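PDB 4ZDM: glutamate receptor kainate-like protein from Pleurobrachia bachei, which binds glycine in its clamshell ligand-binding domain and, as a subunit of a ctenophore ionotropic glutamate receptor, probably opens a cation channel in response. Local coordinates for residues T88-V93 with F219-N224; A118-D123 with G185-D190; S146-L151 with I189-G194. One frame throughout, in Å; residues are numbered along the deposited sequence. Where two conformers were deposited one is given.

Contact 1. Residues T88-V93 with F219-N224; sequences TDMIVV and FGLRKN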
loop_
_atom_site.group_PDB
_atom_site.type_symbol
_atom_site.label_atom_id
_atom_site.label_comp_id
_atom_site.label_asym_id
_atom_site.label_seq_id
_atom_site.Cartn_x
_atom_site.Cartn_y
_atom_site.Cartn_z
ATOM N N THR A 88 2.711 -1.988 5.243
ATOM C CA THR A 88 3.702 -0.940 5.086
ATOM C C THR A 88 4.909 -1.449 4.353
ATOM O O THR A 88 5.087 -2.652 4.181
ATOM C CB THR A 88 4.145 -0.382 6.432
ATOM O OG1 THR A 88 4.588 -1.496 7.226
ATOM C CG2 THR A 88 2.998 0.343 7.128
ATOM N N ASP A 89 5.724 -0.522 3.869
ATOM C CA ASP A 89 6.965 -0.817 3.145
ATOM C C ASP A 89 8.240 -0.505 3.916
ATOM O O ASP A 89 9.318 -1.041 3.590
ATOM C CB ASP A 89 6.972 -0.030 1.844
ATOM C CG ASP A 89 5.768 -0.323 1.017
ATOM O OD1 ASP A 89 5.569 -1.510 0.615
ATOM O OD2 ASP A 89 4.940 0.589 0.779
ATOM N N MET A 90 8.155 0.342 4.950
ATOM C CA MET A 90 9.294 0.665 5.771
ATOM C C MET A 90 8.784 1.182 7.095
ATOM O O MET A 90 7.775 1.895 7.111
ATOM C CB MET A 90 10.221 1.700 5.062
ATOM C CG MET A 90 11.438 2.053 5.847
ATOM S SD MET A 90 12.738 2.876 4.858
ATOM C CE MET A 90 11.917 4.340 4.394
ATOM N N ILE A 91 9.447 0.817 8.176
ATOM C CA ILE A 91 9.093 1.290 9.522
ATOM C C ILE A 91 9.981 2.452 9.843
ATOM O O ILE A 91 11.201 2.333 9.738
ATOM C CB ILE A 91 9.276 0.176 10.529
ATOM C CG1 ILE A 91 8.355 -0.995 10.244
ATOM C CG2 ILE A 91 9.121 0.719 11.947
ATOM C CD1 ILE A 91 8.698 -2.267 11.043
ATOM N N VAL A 92 9.390 3.591 10.243
ATOM C CA VAL A 92 10.170 4.830 10.435
ATOM C C VAL A 92 10.082 5.408 11.831
ATOM O O VAL A 92 10.487 6.568 12.019
ATOM C CB VAL A 92 9.796 5.870 9.349
ATOM C CG1 VAL A 92 10.089 5.301 7.940
ATOM C CG2 VAL A 92 8.366 6.352 9.475
ATOM N N VAL A 93 9.697 4.616 12.817
ATOM C CA VAL A 93 10.016 4.913 14.213
ATOM C C VAL A 93 11.513 4.732 14.405
ATOM O O VAL A 93 12.217 4.286 13.476
ATOM C CB VAL A 93 9.255 4.042 15.186
ATOM C CG1 VAL A 93 7.714 4.207 15.001
ATOM C CG2 VAL A 93 9.637 2.559 15.120
ATOM N N PHE A 219 15.629 2.363 10.742
ATOM C CA PHE A 219 14.377 2.043 10.064
ATOM C C PHE A 219 14.342 0.560 9.763
ATOM O O PHE A 219 15.378 -0.104 9.625
ATOM C CB PHE A 219 14.218 2.866 8.795
ATOM C CG PHE A 219 14.005 4.368 9.007
ATOM C CD1 PHE A 219 13.808 4.929 10.245
ATOM C CD2 PHE A 219 13.957 5.183 7.884
ATOM C CE1 PHE A 219 13.578 6.326 10.358
ATOM C CE2 PHE A 219 13.722 6.563 8.000
ATOM C CZ PHE A 219 13.538 7.116 9.210
ATOM N N GLY A 220 13.134 0.008 9.640
ATOM C CA GLY A 220 12.903 -1.394 9.340
ATOM C C GLY A 220 12.426 -1.613 7.915
ATOM O O GLY A 220 11.549 -0.863 7.466
ATOM N N LEU A 221 12.960 -2.648 7.240
ATOM C CA LEU A 221 12.611 -2.942 5.861
ATOM C C LEU A 221 12.470 -4.426 5.705
ATOM O O LEU A 221 13.085 -5.183 6.465
ATOM C CB LEU A 221 13.679 -2.486 4.851
ATOM C CG LEU A 221 13.894 -0.963 4.704
ATOM C CD1 LEU A 221 14.713 -0.387 5.807
ATOM C CD2 LEU A 221 14.589 -0.686 3.368
ATOM N N ARG A 222 11.667 -4.878 4.754
ATOM C CA ARG A 222 11.663 -6.305 4.430
ATOM C C ARG A 222 13.028 -6.705 3.893
ATOM O O ARG A 222 13.737 -5.920 3.278
ATOM C CB ARG A 222 10.551 -6.646 3.408
ATOM C CG ARG A 222 9.161 -6.585 3.990
ATOM C CD ARG A 222 8.116 -6.986 2.950
ATOM N NE ARG A 222 7.993 -6.020 1.873
ATOM C CZ ARG A 222 7.257 -4.910 1.973
ATOM N NH1 ARG A 222 6.574 -4.657 3.059
ATOM N NH2 ARG A 222 7.225 -4.044 0.957
ATOM N N LYS A 223 13.369 -7.976 4.108
ATOM C CA LYS A 223 14.575 -8.514 3.484
ATOM C C LYS A 223 14.527 -8.348 1.957
ATOM O O LYS A 223 13.483 -8.434 1.334
ATOM C CB LYS A 223 14.752 -9.983 3.878
ATOM C CG LYS A 223 15.027 -10.129 5.347
ATOM C CD LYS A 223 15.269 -11.570 5.683
ATOM C CE LYS A 223 15.851 -11.685 7.060
ATOM N NZ LYS A 223 16.553 -12.999 7.128
ATOM N N ASN A 224 15.691 -8.115 1.383
ATOM C CA ASN A 224 15.856 -8.021 -0.069
ATOM C C ASN A 224 15.157 -6.841 -0.688
ATOM O O ASN A 224 14.759 -6.819 -1.852
ATOM C CB ASN A 224 15.381 -9.318 -0.756
ATOM C CG ASN A 224 16.173 -10.529 -0.283
ATOM O OD1 ASN A 224 17.401 -10.519 -0.328
ATOM N ND2 ASN A 224 15.483 -11.513 0.271
HETATM O O HOH W 1 10.463 -3.301 2.726
#

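Contact 2. Residues A118-D123 with G185-D190; sequences ALVKSD and GFVFID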
loop_
_atom_site.group_PDB
_atom_site.type_symbol
_atom_site.label_atom_id
_atom_site.label_comp_id
_atom_site.label_asym_id
_atom_site.label_seq_id
_atom_site.Cartn_x
_atom_site.Cartn_y
_atom_site.Cartn_z
ATOM N N ALA A 118 17.512 2.079 33.533
ATOM C CA ALA A 118 16.537 1.794 34.585
ATOM C C ALA A 118 16.302 3.091 35.349
ATOM O O ALA A 118 17.241 3.570 36.012
ATOM C CB ALA A 118 17.065 0.713 35.479
ATOM N N LEU A 119 15.114 3.684 35.208
ATOM C CA LEU A 119 14.846 4.977 35.812
ATOM C C LEU A 119 13.777 4.823 36.906
ATOM O O LEU A 119 12.902 3.943 36.834
ATOM C CB LEU A 119 14.448 6.000 34.738
ATOM C CG LEU A 119 15.605 6.677 34.001
ATOM C CD1 LEU A 119 16.453 5.718 33.176
ATOM C CD2 LEU A 119 15.020 7.815 33.142
ATOM N N VAL A 120 13.865 5.684 37.927
ATOM C CA VAL A 120 13.012 5.552 39.115
ATOM C C VAL A 120 12.817 6.927 39.724
ATOM O O VAL A 120 13.690 7.781 39.578
ATOM C CB VAL A 120 13.649 4.561 40.136
ATOM C CG1 VAL A 120 14.934 5.149 40.729
ATOM C CG2 VAL A 120 12.643 4.143 41.229
ATOM N N LYS A 121 11.710 7.088 40.452
ATOM C CA LYS A 121 11.500 8.312 41.267
ATOM C C LYS A 121 12.389 8.165 42.520
ATOM O O LYS A 121 12.291 7.190 43.238
ATOM C CB LYS A 121 10.031 8.484 41.627
ATOM C CG LYS A 121 9.698 9.808 42.346
ATOM C CD LYS A 121 8.227 9.802 42.785
ATOM C CE LYS A 121 7.939 10.844 43.862
ATOM N NZ LYS A 121 6.546 10.652 44.372
ATOM N N SER A 122 13.302 9.100 42.710
ATOM C CA SER A 122 14.308 8.988 43.780
ATOM C C SER A 122 13.662 9.000 45.158
ATOM O O SER A 122 12.824 9.853 45.448
ATOM C CB SER A 122 15.331 10.127 43.680
ATOM O OG SER A 122 16.395 9.930 44.605
ATOM N N ASP A 123 14.057 8.033 45.983
ATOM C CA ASP A 123 13.581 7.899 47.357
ATOM C C ASP A 123 14.699 8.186 48.339
ATOM O O ASP A 123 14.491 8.125 49.549
ATOM C CB ASP A 123 13.052 6.484 47.621
ATOM C CG ASP A 123 11.676 6.256 47.054
ATOM O OD1 ASP A 123 10.975 7.251 46.774
ATOM O OD2 ASP A 123 11.287 5.078 46.898
ATOM N N GLY A 185 7.980 4.155 43.495
ATOM C CA GLY A 185 8.059 2.755 43.858
ATOM C C GLY A 185 8.181 1.784 42.700
ATOM O O GLY A 185 8.002 0.570 42.862
ATOM N N PHE A 186 8.538 2.325 41.536
ATOM C CA PHE A 186 8.476 1.566 40.284
ATOM C C PHE A 186 9.634 1.959 39.376
ATOM O O PHE A 186 9.740 3.124 38.985
ATOM C CB PHE A 186 7.140 1.846 39.605
ATOM C CG PHE A 186 6.906 1.118 38.309
ATOM C CD1 PHE A 186 7.347 1.648 37.107
ATOM C CD2 PHE A 186 6.171 -0.061 38.282
ATOM C CE1 PHE A 186 7.066 0.996 35.890
ATOM C CE2 PHE A 186 5.913 -0.709 37.082
ATOM C CZ PHE A 186 6.366 -0.181 35.901
ATOM N N VAL A 187 10.498 0.987 39.036
ATOM C CA VAL A 187 11.626 1.186 38.132
ATOM C C VAL A 187 11.169 0.835 36.718
ATOM O O VAL A 187 10.736 -0.287 36.466
ATOM C CB VAL A 187 12.838 0.342 38.529
ATOM C CG1 VAL A 187 13.952 0.515 37.555
ATOM C CG2 VAL A 187 13.329 0.735 39.938
ATOM N N PHE A 188 11.236 1.805 35.830
ATOM C CA PHE A 188 10.901 1.589 34.428
ATOM C C PHE A 188 12.180 1.371 33.671
ATOM O O PHE A 188 13.077 2.213 33.691
ATOM C CB PHE A 188 10.123 2.786 33.873
ATOM C CG PHE A 188 9.589 2.609 32.458
ATOM C CD1 PHE A 188 9.093 1.406 32.007
ATOM C CD2 PHE A 188 9.512 3.691 31.611
ATOM C CE1 PHE A 188 8.627 1.286 30.710
ATOM C CE2 PHE A 188 9.004 3.565 30.316
ATOM C CZ PHE A 188 8.561 2.362 29.880
ATOM N N ILE A 189 12.276 0.224 33.004
ATOM C CA ILE A 189 13.455 -0.110 32.222
ATOM C C ILE A 189 13.107 0.083 30.738
ATOM O O ILE A 189 12.308 -0.687 30.198
ATOM C CB ILE A 189 13.966 -1.532 32.484
ATOM C CG1 ILE A 189 14.309 -1.730 33.963
ATOM C CG2 ILE A 189 15.166 -1.782 31.593
ATOM C CD1 ILE A 189 14.506 -3.198 34.345
ATOM N N ASP A 190 13.678 1.109 30.129
ATOM C CA ASP A 190 13.392 1.394 28.721
ATOM C C ASP A 190 14.597 2.073 28.088
ATOM O O ASP A 190 15.714 1.853 28.511
ATOM C CB ASP A 190 12.089 2.180 28.602
ATOM C CG ASP A 190 11.415 1.998 27.241
ATOM O OD1 ASP A 190 11.746 2.716 26.295
ATOM O OD2 ASP A 190 10.538 1.125 27.137
HETATM O O HOH W 2 9.417 5.292 40.555
HETATM O O HOH W 3 10.098 5.816 44.427
#

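Contact 3. Residues S146-L151 with I189-G194; sequences SRNPEL and IDEIPG. With NA (sodium ion), chain E; GLY (glycine), chain B.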
loop_
_atom_site.group_PDB
_atom_site.type_symbol
_atom_site.label_atom_id
_atom_site.label_comp_id
_atom_site.label_asym_id
_atom_site.label_seq_id
_atom_site.Cartn_x
_atom_site.Cartn_y
_atom_site.Cartn_z
ATOM N N SER A 146 5.994 -6.130 24.010
ATOM C CA SER A 146 6.227 -6.082 22.553
ATOM C C SER A 146 7.043 -4.865 22.149
ATOM O O SER A 146 6.908 -4.354 21.039
ATOM C CB SER A 146 4.913 -6.133 21.777
ATOM O OG SER A 146 4.263 -7.399 21.980
ATOM N N ARG A 147 7.970 -4.460 22.999
ATOM C CA ARG A 147 8.906 -3.391 22.716
ATOM C C ARG A 147 10.315 -3.948 22.964
ATOM O O ARG A 147 10.474 -4.963 23.610
ATOM C CB ARG A 147 8.590 -2.174 23.605
ATOM C CG ARG A 147 9.326 -0.932 23.288
ATOM C CD ARG A 147 9.024 0.131 24.331
ATOM N NE ARG A 147 9.871 1.309 24.322
ATOM C CZ ARG A 147 9.652 2.378 23.595
ATOM N NH1 ARG A 147 8.683 2.399 22.681
ATOM N NH2 ARG A 147 10.469 3.416 23.743
ATOM N N ASN A 148 11.341 -3.319 22.391
ATOM C CA ASN A 148 12.691 -3.877 22.425
ATOM C C ASN A 148 13.299 -4.189 23.797
ATOM O O ASN A 148 13.935 -5.231 23.933
ATOM C CB ASN A 148 13.590 -2.916 21.660
ATOM C CG ASN A 148 15.075 -3.234 21.803
ATOM O OD1 ASN A 148 15.579 -4.234 21.296
ATOM N ND2 ASN A 148 15.794 -2.333 22.487
ATOM N N PRO A 149 13.119 -3.352 24.836
ATOM C CA PRO A 149 13.736 -3.759 26.106
ATOM C C PRO A 149 13.302 -5.140 26.603
ATOM O O PRO A 149 14.188 -5.896 26.975
ATOM C CB PRO A 149 13.323 -2.634 27.081
ATOM C CG PRO A 149 13.157 -1.440 26.137
ATOM C CD PRO A 149 12.498 -2.019 24.943
ATOM N N GLU A 150 12.002 -5.467 26.568
ATOM C CA GLU A 150 11.517 -6.773 26.997
ATOM C C GLU A 150 12.181 -7.830 26.120
ATOM O O GLU A 150 12.663 -8.827 26.651
ATOM C CB GLU A 150 10.006 -6.859 26.881
ATOM C CG GLU A 150 9.425 -8.212 27.296
ATOM C CD GLU A 150 7.977 -8.407 26.853
ATOM O OE1 GLU A 150 7.630 -8.158 25.670
ATOM O OE2 GLU A 150 7.182 -8.828 27.720
ATOM N N LEU A 151 12.194 -7.601 24.803
ATOM C CA LEU A 151 12.682 -8.585 23.831
ATOM C C LEU A 151 14.158 -8.826 24.120
ATOM O O LEU A 151 14.611 -9.964 24.098
ATOM C CB LEU A 151 12.493 -8.120 22.376
ATOM C CG LEU A 151 11.198 -8.159 21.556
ATOM C CD1 LEU A 151 11.529 -7.922 20.021
ATOM C CD2 LEU A 151 10.466 -9.460 21.732
ATOM N N ILE A 189 12.276 0.224 33.004
ATOM C CA ILE A 189 13.455 -0.110 32.222
ATOM C C ILE A 189 13.107 0.083 30.738
ATOM O O ILE A 189 12.308 -0.687 30.198
ATOM C CB ILE A 189 13.966 -1.532 32.484
ATOM C CG1 ILE A 189 14.309 -1.730 33.963
ATOM C CG2 ILE A 189 15.166 -1.782 31.593
ATOM C CD1 ILE A 189 14.506 -3.198 34.345
ATOM N N ASP A 190 13.678 1.109 30.129
ATOM C CA ASP A 190 13.392 1.394 28.721
ATOM C C ASP A 190 14.597 2.073 28.088
ATOM O O ASP A 190 15.714 1.853 28.511
ATOM C CB ASP A 190 12.089 2.180 28.602
ATOM C CG ASP A 190 11.415 1.998 27.241
ATOM O OD1 ASP A 190 11.746 2.716 26.295
ATOM O OD2 ASP A 190 10.538 1.125 27.137
ATOM N N GLU A 191 14.379 2.808 27.006
ATOM C CA GLU A 191 15.463 3.161 26.095
ATOM C C GLU A 191 15.947 4.578 26.228
ATOM O O GLU A 191 15.176 5.534 26.154
ATOM C CB GLU A 191 15.035 2.960 24.630
ATOM C CG GLU A 191 14.552 1.524 24.344
ATOM C CD GLU A 191 14.226 1.273 22.867
ATOM O OE1 GLU A 191 14.021 2.271 22.124
ATOM O OE2 GLU A 191 14.210 0.068 22.488
ATOM N N ILE A 192 17.262 4.723 26.329
ATOM C CA ILE A 192 17.907 6.002 26.171
ATOM C C ILE A 192 18.247 6.101 24.688
ATOM O O ILE A 192 18.414 5.080 24.046
ATOM C CB ILE A 192 19.162 6.118 27.044
ATOM C CG1 ILE A 192 20.156 5.040 26.636
ATOM C CG2 ILE A 192 18.812 5.978 28.547
ATOM C CD1 ILE A 192 21.558 5.432 26.731
ATOM N N PRO A 193 18.350 7.308 24.148
ATOM C CA PRO A 193 18.158 8.603 24.817
ATOM C C PRO A 193 16.727 9.013 25.016
ATOM O O PRO A 193 16.458 9.975 25.744
ATOM C CB PRO A 193 18.856 9.582 23.849
ATOM C CG PRO A 193 18.683 8.979 22.547
ATOM C CD PRO A 193 18.795 7.473 22.752
ATOM N N GLY A 194 15.805 8.333 24.370
ATOM C CA GLY A 194 14.426 8.814 24.382
ATOM C C GLY A 194 13.856 9.027 25.769
ATOM O O GLY A 194 13.110 10.002 25.987
HETATM NA NA NA E . 4.866 -9.127 27.688
HETATM N N GLY B . 12.209 1.879 20.019
HETATM C CA GLY B . 11.337 0.817 20.585
HETATM C C GLY B . 11.344 -0.462 19.822
HETATM O O GLY B . 10.762 -1.470 20.252
HETATM O OXT GLY B . 11.941 -0.539 18.706
HETATM O O HOH W 4 5.138 -11.608 28.574
#

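Contact 1. Residues T88-V93 with F219-N224
Two flat groups of 219-224 do most of the side-chain work against 88-93: the ring of Phe-219 and the guanidinium of Arg-222. Val-92 lays its CG1 over the middle of one face of the Phe-219 ring, 3.9 Å from the centroid and 13° off the normal, a CH-pi contact. The sulfur of Met-90 comes to the same ring obliquely, its SD 4.0 Å from CD2 of Phe-219, as a Met-aromatic contact. Met-90 sends CG anti to its backbone N (chi1 -179°) and runs alongside Leu-221, pointing the same way, so that SD also touches CD1 of that leucine. Ile-44 and Met-48 of helix 40-52 also touch the Phe-219 side chain.

The guanidinium takes its two acceptors at the edge, close to its own plane. Arg-222 NH1 gives a 2.7 Å hydrogen bond to the backbone O of Thr-88. Arg-222 NH2 reaches OD1 of Asp-89 at 3.0 Å on the anti lone pair, a salt bridge between planes turned 80° apart. Over one face of the guanidinium sits a water that donates to O of Asp-89 and accepts from N of Arg-222.

Between these ends the strands run antiparallel. Ile-91 and Gly-220 form a hydrogen-bonded pair, with Ile-91 N to Gly-220 O at 2.8 Å and Gly-220 N to Ile-91 O at 3.0 Å.

NH1 of Arg-222 also bonds to O of Leu-83, and OD2 of Asp-89 takes the backbone N-H of Arg-11 in the neighbouring strand 8-13. The contact is thus apolar at Phe-219 and ionic at Arg-222, where the buried Asp-89 carboxylate, gripped through both oxygens, is likely to be held as the anion.

Contact 2. Residues A118-D123 with G185-D190
Ala-118 rests its methyl against two side chains of the facing strand, with CB 3.7 Å from CG1 of Val-187 and 4.0 Å from CG1 of Ile-189. Two residues along, Val-120 and Val-187 meet branch to branch, CG2 to CG2 at 3.7 Å. The torsions of Val-187 divide its work: CG1 stands anti to the backbone N (chi1 177°) and goes to Ala-118, while CG2, beside that N, is left to face Val-120.

Under these side chains the backbones pair. Leu-119 N donates to Phe-188 O at 2.9 Å in a nearly straight bond (175°), and Phe-188 N returns one of the same length to Leu-119 O. That makes Leu-119 and Phe-188 a hydrogen-bonded antiparallel pair, with Ala-118 and Ile-189 the non-hydrogen-bonded pair beside it. The Leu-119 carbonyl also receives a CA-H...O contact from Val-187 CA, 3.3 Å away.

This is the sheet of the second lobe in the periplasmic-binding-protein-like clamshell of glutamate receptor ligand-binding domains. Strand 186-192 lies in it between 112-121 and 140-144, antiparallel to the first and parallel to the second.

At Lys-121 direct pairing gives way to water. One water accepts from Lys-121 N and donates to Phe-186 O at 2.7 Å; another donates to Lys-121 O and accepts from Gly-185 N.

In the next shell, Ile-208 of strand 205-221 and Trp-141 of strand 140-144 pack on Val-187. Met-181 of helix 174-182 touches both Leu-119 and Phe-188, on the face that these two side chains share.

Contact 3. Residues S146-L151 with I189-G194
Charge pairing joins Arg-147 to Asp-190. Its chain runs extended from CG to NE and meets the aspartate at about a right angle. NH2 bonds to the syn lone pair of Asp-190 OD1 at 2.9 Å, and NE adds weak, bent bonds to both carboxylate oxygens. NH1 has a salt bridge of its own to Glu-17, and Phe-66 makes a cation-pi contact with the same side chain.

Among neutral donors, Asn-148 ND2 gives a 2.9 Å bond to Glu-191 OE2, which also accepts from the hydroxyl of Ser-96.

The apolar part is Pro-149, whose CG packs 3.7 Å from CG of Glu-191.

The bound glycine bridges the two segments: its O accepts from Asn-148 N, its N donates to Glu-191 OE1 at 2.8 Å, and its CA sits over one face of the guanidinium. An alanine in place of Arg-147 would probably leave Asp-190 and Glu-17 without their charged mate and open a gap beside the ligand.

Helix 148-155 pointing its first N-H at the ligand carboxylate, with an acidic residue taking the amine, is the amino-acid site of ionotropic glutamate receptors.

Overall arrangement
Contacts 1 and 2 lie on opposite sides of the chain's centre, about 32 Å apart between their centres, one in each lobe of the clamshell. Contact 3 is nearer the middle, about 19 Å from contact 1 and 13 Å from contact 2, centre to centre. Along the chain contact 1 closes the longest loop, and 118-123, 146-151 and 185-194 follow one another inside it. Contacts 2 and 3 share Ile-189 and Asp-190 on strand 186-192, which leads from sheet pairing into the glycine pocket. The long strand 205-221 pairs with 112-121 in one lobe and with 90-92 of contact 1 in the other, linking the lobes between which glycine is held.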